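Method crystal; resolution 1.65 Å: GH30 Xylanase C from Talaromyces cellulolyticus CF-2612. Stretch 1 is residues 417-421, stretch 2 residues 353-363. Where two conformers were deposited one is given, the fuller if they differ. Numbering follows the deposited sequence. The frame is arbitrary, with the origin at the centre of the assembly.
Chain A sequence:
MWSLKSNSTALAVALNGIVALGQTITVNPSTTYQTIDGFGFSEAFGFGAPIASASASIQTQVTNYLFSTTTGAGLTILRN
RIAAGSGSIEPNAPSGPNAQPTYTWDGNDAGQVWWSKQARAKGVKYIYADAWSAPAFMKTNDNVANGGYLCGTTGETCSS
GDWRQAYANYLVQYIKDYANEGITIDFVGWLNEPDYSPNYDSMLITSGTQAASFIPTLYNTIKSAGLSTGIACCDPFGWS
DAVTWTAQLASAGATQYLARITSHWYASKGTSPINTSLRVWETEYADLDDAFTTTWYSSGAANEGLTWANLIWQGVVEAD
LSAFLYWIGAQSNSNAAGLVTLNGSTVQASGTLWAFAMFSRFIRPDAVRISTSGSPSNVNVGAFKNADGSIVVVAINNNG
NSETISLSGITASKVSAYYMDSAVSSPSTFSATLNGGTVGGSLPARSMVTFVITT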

# COMPACT_ATOMS: atom_id res chain seq x y z
N ALA A 417 8.89 -24.41 -2.04
CA ALA A 417 9.56 -23.27 -2.69
C ALA A 417 8.96 -23.01 -4.07
O ALA A 417 8.36 -23.91 -4.72
CB ALA A 417 11.04 -23.47 -2.75
N TYR A 418 9.05 -21.73 -4.45
CA TYR A 418 8.44 -21.15 -5.67
C TYR A 418 9.44 -20.22 -6.30
O TYR A 418 10.28 -19.63 -5.58
CB TYR A 418 7.17 -20.38 -5.34
CG TYR A 418 6.24 -21.18 -4.48
CD1 TYR A 418 6.49 -21.26 -3.13
CD2 TYR A 418 5.18 -21.89 -5.01
CE1 TYR A 418 5.70 -22.02 -2.30
CE2 TYR A 418 4.36 -22.65 -4.18
CZ TYR A 418 4.62 -22.70 -2.82
OH TYR A 418 3.87 -23.40 -1.91
N TYR A 419 9.40 -20.12 -7.62
CA TYR A 419 10.27 -19.18 -8.36
C TYR A 419 9.46 -18.48 -9.46
O TYR A 419 8.37 -18.92 -9.91
CB TYR A 419 11.51 -19.85 -8.97
CG TYR A 419 11.29 -20.66 -10.23
CD1 TYR A 419 10.65 -21.87 -10.19
CD2 TYR A 419 11.72 -20.20 -11.47
CE1 TYR A 419 10.42 -22.62 -11.33
CE2 TYR A 419 11.55 -20.96 -12.62
CZ TYR A 419 10.89 -22.17 -12.55
OH TYR A 419 10.66 -22.93 -13.65
N MET A 420 10.01 -17.35 -9.82
CA MET A 420 9.50 -16.50 -10.91
C MET A 420 10.72 -16.01 -11.70
O MET A 420 11.73 -15.61 -11.10
CB MET A 420 8.67 -15.37 -10.30
CG MET A 420 7.90 -14.57 -11.28
SD MET A 420 6.71 -15.51 -12.23
CE MET A 420 6.65 -14.41 -13.64
N ASP A 421 10.67 -16.21 -13.02
CA ASP A 421 11.68 -15.70 -13.97
C ASP A 421 11.01 -15.62 -15.34
O ASP A 421 9.83 -15.92 -15.44
CB ASP A 421 12.97 -16.52 -13.93
CG ASP A 421 12.91 -17.93 -14.51
OD1 ASP A 421 11.87 -18.31 -15.14
OD2 ASP A 421 13.91 -18.66 -14.30
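Stretch 2 353-363: LWAFAMFSRFI

Stretch 2 is helical from before Leu353, and backbone hydrogen bonds such as Ile363 N to Phe359 O (2.8 Å) carry the pattern toward its end. It packs against one side of the extended strand that runs on from before Ala417 and includes Tyr418 and Met420. The two axes approach to 9.3 Å and run nearly antiparallel, their N-to-C directions 162° apart (signed crossing angle -162°), so Met420 lies beside the earlier Trp354 and Tyr418 beside the later Phe362. Within the helix, Ala357 N to Leu353 O (2.9 Å) and Met358 N to Trp354 O (3.1 Å) are typical backbone hydrogen bonds. No hydrogen bond crosses to the strand; the contact is apolar and aromatic, and it buries 317 Å² in total.

Strand alternation selects the strand's contributors. Tyr418 and Met420 direct their CA-to-CB bonds toward the helix, whereas Ala417 and Tyr419 direct theirs away. On the helical side, Trp354 and Met358 are four residues apart, about one turn, and therefore present their CB atoms to the same neighbour; Phe362, four residues after Met358, continues the series.

Met358 occupies the middle. Its chi angles are all m (-67°, -64°, -69°), a folded course that brings its CE to 3.4 Å from Tyr418 O and 3.8 Å from Tyr419 CA. The methyl thus rests against the strand backbone itself, while Met358 CG lies 3.9 Å from Met420 CB. An unbranched, flexible thioether suits this place because it can bend to follow the surface of the strand.

Met420 takes a different shape, t, p, t (-170°, 61°, -156°), and its CE reaches 3.9 Å from Trp354 CD1. Its SD is 5.0 Å from the centroid of the Trp354 five-membered ring, 42° off the ring normal, an oblique sulfur-aromatic contact that suits a polarizable sulfur beside an indole. Trp354, with chi1 m (-55°) and chi2 123°, starts toward the strand, but its end leads away, so the part of the ring near CD1 meets the methionine.

At the other end, Tyr418 and Phe362 form an offset stack, centroids 4.7 Å apart and planes inclined by 26°. Chi1 m (-50°) and chi2 80° at Tyr418 leave one ring face to Phe362, whose chi1 m (-52°) and chi2 -59° bring its CZ over that face, 3.5 Å from Tyr418 CD1. Flat rings suit this site because they can lie partly over one another at close range. Both residues are partly exposed, and tyrosine combines an apolar ring with a polar hydroxyl.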

# COMPACT_ATOMS: atom_id res chain seq x y z
N LEU A 353 2.65 -7.88 -11.06
CA LEU A 353 1.70 -8.61 -10.19
C LEU A 353 2.47 -9.78 -9.56
O LEU A 353 2.30 -10.06 -8.36
CB LEU A 353 0.49 -9.11 -10.98
CG LEU A 353 -0.49 -9.96 -10.16
CD1 LEU A 353 -1.33 -9.08 -9.24
CD2 LEU A 353 -1.34 -10.87 -11.00
N TRP A 354 3.27 -10.50 -10.34
CA TRP A 354 3.95 -11.73 -9.84
C TRP A 354 5.11 -11.35 -8.92
O TRP A 354 5.42 -12.17 -8.05
CB TRP A 354 4.38 -12.63 -11.01
CG TRP A 354 3.25 -12.99 -11.92
CD1 TRP A 354 3.18 -12.76 -13.27
CD2 TRP A 354 1.99 -13.58 -11.56
NE1 TRP A 354 1.98 -13.17 -13.76
CE2 TRP A 354 1.23 -13.70 -12.74
CE3 TRP A 354 1.45 -14.06 -10.36
CZ2 TRP A 354 -0.03 -14.28 -12.77
CZ3 TRP A 354 0.19 -14.62 -10.39
CH2 TRP A 354 -0.55 -14.69 -11.56
N ALA A 355 5.74 -10.18 -9.08
CA ALA A 355 6.71 -9.66 -8.09
C ALA A 355 5.98 -9.51 -6.75
O ALA A 355 6.51 -10.00 -5.74
CB ALA A 355 7.33 -8.34 -8.54
N PHE A 356 4.80 -8.89 -6.74
CA PHE A 356 4.01 -8.73 -5.50
C PHE A 356 3.67 -10.11 -4.96
O PHE A 356 3.77 -10.33 -3.73
CB PHE A 356 2.76 -7.88 -5.73
CG PHE A 356 3.01 -6.40 -5.61
CD1 PHE A 356 3.47 -5.67 -6.68
CD2 PHE A 356 2.81 -5.74 -4.40
CE1 PHE A 356 3.72 -4.32 -6.57
CE2 PHE A 356 3.06 -4.40 -4.29
CZ PHE A 356 3.49 -3.68 -5.38
N ALA A 357 3.27 -11.04 -5.83
CA ALA A 357 2.84 -12.37 -5.39
C ALA A 357 3.96 -13.07 -4.61
O ALA A 357 3.64 -13.76 -3.64
CB ALA A 357 2.45 -13.21 -6.59
N MET A 358 5.20 -12.97 -5.10
CA MET A 358 6.35 -13.72 -4.51
C MET A 358 6.61 -13.25 -3.08
O MET A 358 7.20 -14.06 -2.29
CB MET A 358 7.61 -13.59 -5.38
CG MET A 358 7.45 -14.30 -6.73
SD MET A 358 7.23 -16.10 -6.60
CE MET A 358 8.85 -16.53 -6.02
N PHE A 359 6.10 -12.06 -2.69
CA PHE A 359 6.15 -11.58 -1.29
C PHE A 359 4.82 -11.89 -0.59
O PHE A 359 4.82 -12.65 0.43
CB PHE A 359 6.39 -10.07 -1.18
CG PHE A 359 7.78 -9.65 -1.55
CD1 PHE A 359 8.09 -9.38 -2.88
CD2 PHE A 359 8.75 -9.44 -0.57
CE1 PHE A 359 9.37 -8.93 -3.22
CE2 PHE A 359 10.03 -9.06 -0.93
CZ PHE A 359 10.34 -8.80 -2.24
N SER A 360 3.73 -11.40 -1.17
CA SER A 360 2.41 -11.29 -0.47
C SER A 360 1.73 -12.66 -0.27
O SER A 360 1.00 -12.82 0.73
CB SER A 360 1.51 -10.27 -1.14
OG SER A 360 0.41 -9.97 -0.29
N ARG A 361 1.91 -13.62 -1.18
CA ARG A 361 1.25 -14.94 -1.02
C ARG A 361 1.70 -15.56 0.29
O ARG A 361 0.91 -16.28 0.94
CB ARG A 361 1.68 -15.94 -2.09
CG ARG A 361 1.06 -15.74 -3.46
CD ARG A 361 1.44 -16.90 -4.36
NE ARG A 361 0.90 -16.72 -5.68
CZ ARG A 361 0.93 -17.59 -6.66
NH1 ARG A 361 0.46 -17.23 -7.85
NH2 ARG A 361 1.44 -18.79 -6.46
N PHE A 362 2.98 -15.35 0.62
CA PHE A 362 3.72 -16.13 1.62
C PHE A 362 3.98 -15.33 2.90
O PHE A 362 3.98 -15.97 3.98
CB PHE A 362 5.03 -16.56 0.98
CG PHE A 362 4.84 -17.25 -0.34
CD1 PHE A 362 4.07 -18.41 -0.43
CD2 PHE A 362 5.32 -16.67 -1.52
CE1 PHE A 362 3.86 -19.03 -1.65
CE2 PHE A 362 5.17 -17.33 -2.72
CZ PHE A 362 4.41 -18.49 -2.80
N ILE A 363 4.21 -14.02 2.81
CA ILE A 363 4.42 -13.13 3.99
C ILE A 363 3.06 -12.54 4.36
O ILE A 363 2.61 -11.61 3.70
CB ILE A 363 5.49 -12.07 3.71
CG1 ILE A 363 6.74 -12.69 3.07
CG2 ILE A 363 5.81 -11.29 4.97
CD1 ILE A 363 7.67 -11.70 2.44